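Local coordinates for protein ABC transporter (Caldanaerobius, PDB 4G68) that probably serves as the extracellular solute-binding component of an ABC transporter, capturing sugars released during xylan breakdown for uptake by the cell, at residues Val139-Gly143 / Lys144-Ile148. Residues are numbered along the deposited sequence; the frame is centred on the assembly and turned at random.
Sequences VTYNG and KIYGI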
# COMPACT_ATOMS: atom_id res chain seq x y z
N VAL C 139 -6.83 5.93 -12.11
CA VAL C 139 -7.52 7.21 -11.98
C VAL C 139 -8.52 7.49 -13.13
O VAL C 139 -9.13 8.54 -13.18
CB VAL C 139 -6.52 8.41 -11.84
CG1 VAL C 139 -5.64 8.26 -10.59
CG2 VAL C 139 -5.65 8.54 -13.09
N THR C 140 -8.69 6.52 -14.04
CA THR C 140 -9.62 6.63 -15.16
C THR C 140 -10.97 5.98 -14.75
O THR C 140 -11.01 4.82 -14.33
CB THR C 140 -9.08 5.96 -16.46
OG1 THR C 140 -7.83 6.56 -16.82
CG2 THR C 140 -10.06 6.15 -17.64
N TYR C 141 -12.04 6.77 -14.82
CA TYR C 141 -13.38 6.29 -14.55
C TYR C 141 -14.29 6.74 -15.68
O TYR C 141 -14.36 7.94 -16.01
CB TYR C 141 -13.88 6.86 -13.23
CG TYR C 141 -13.01 6.57 -12.02
CD1 TYR C 141 -13.36 5.58 -11.09
CD2 TYR C 141 -11.85 7.31 -11.79
CE1 TYR C 141 -12.55 5.33 -10.00
CE2 TYR C 141 -11.07 7.11 -10.70
CZ TYR C 141 -11.39 6.10 -9.80
OH TYR C 141 -10.58 5.94 -8.71
N ASN C 142 -15.00 5.78 -16.26
CA ASN C 142 -15.86 6.05 -17.40
C ASN C 142 -15.06 6.78 -18.49
O ASN C 142 -15.56 7.72 -19.09
CB ASN C 142 -17.04 6.90 -16.93
CG ASN C 142 -17.76 6.28 -15.76
OD1 ASN C 142 -18.40 5.23 -15.89
ND2 ASN C 142 -17.66 6.93 -14.58
N GLY C 143 -13.84 6.33 -18.77
CA GLY C 143 -13.09 6.83 -19.95
C GLY C 143 -12.47 8.21 -19.74
O GLY C 143 -11.91 8.80 -20.67
N LYS C 144 -12.59 8.75 -18.53
CA LYS C 144 -12.16 10.10 -18.22
C LYS C 144 -11.18 10.05 -17.07
O LYS C 144 -11.25 9.11 -16.25
CB LYS C 144 -13.38 10.96 -17.85
CG LYS C 144 -14.35 11.14 -19.01
CD LYS C 144 -15.67 11.79 -18.60
CE LYS C 144 -16.54 10.83 -17.78
NZ LYS C 144 -17.25 9.81 -18.61
N ILE C 145 -10.29 11.04 -16.99
CA ILE C 145 -9.26 11.03 -15.97
C ILE C 145 -9.69 11.95 -14.84
O ILE C 145 -10.11 13.11 -15.08
CB ILE C 145 -7.92 11.59 -16.49
CG1 ILE C 145 -7.46 10.88 -17.76
CG2 ILE C 145 -6.88 11.63 -15.35
CD1 ILE C 145 -6.73 9.62 -17.54
N TYR C 146 -9.54 11.46 -13.60
CA TYR C 146 -9.90 12.22 -12.38
C TYR C 146 -8.79 12.47 -11.32
O TYR C 146 -9.09 12.95 -10.21
CB TYR C 146 -11.09 11.55 -11.66
CG TYR C 146 -12.37 11.72 -12.42
CD1 TYR C 146 -13.14 12.87 -12.27
CD2 TYR C 146 -12.77 10.76 -13.35
CE1 TYR C 146 -14.31 13.04 -13.00
CE2 TYR C 146 -13.94 10.91 -14.07
CZ TYR C 146 -14.71 12.04 -13.89
OH TYR C 146 -15.89 12.22 -14.60
N GLY C 147 -7.53 12.19 -11.66
CA GLY C 147 -6.46 12.34 -10.70
C GLY C 147 -5.10 12.34 -11.40
O GLY C 147 -5.00 11.90 -12.54
N ILE C 148 -4.09 12.85 -10.70
CA ILE C 148 -2.70 12.84 -11.18
C ILE C 148 -2.00 11.75 -10.33
O ILE C 148 -1.84 11.92 -9.13
CB ILE C 148 -2.01 14.24 -10.94
CG1 ILE C 148 -2.73 15.39 -11.71
CG2 ILE C 148 -0.53 14.19 -11.27
CD1 ILE C 148 -3.03 15.13 -13.18
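The Tyr-146 ring packs its CD2-CE2 side against CB and CD2 of Tyr-141, the two rings steeply inclined and 3.9 Å apart from CD2 to CD2, in a beta hairpin with a two-residue turn. Tyr-141 O lies in the plane of the Tyr-146 ring, at its edge, 3.6 Å from CE2. Asn-142 and Gly-143, both at positive phi, form the type I' turn that reverses the chain. Tyr-141 pairs with Lys-144 as the hydrogen-bonded pair: Tyr-141 N gives a bond of 2.9 Å to Lys-144 O, nearly in line with that carbonyl, while Lys-144 N returns one of 3.2 Å to Tyr-141 O from well above its carbonyl plane. Two residues farther from the turn, Tyr-146 N bonds to Val-139 O at 3.0 Å. The Lys-144 chain bends at chi3 (-71°) and again at chi4 (-78°), curling back over the turn to set NZ 2.7 Å from Asn-142 O. An alanine here would probably leave Asn-142 O without its ammonium partner and the turn without the cover of the lysine methylenes. On the other face, Thr-140 and Ile-145 make the non-hydrogen-bonded pair. Val-139 CG2 meets Ile-145 CG2 at 4.0 Å. Helix 108-112 places Val-111 against both tyrosines, and Tyr-141 OH bonds to Gly-104 O, in the loop after strand 98-102 of this solute-binding-protein fold. Thr-140 OG1, hydrogen-bonded to Phe-136 O, also lies 3.3 Å from the Ile-145 CD1 methyl.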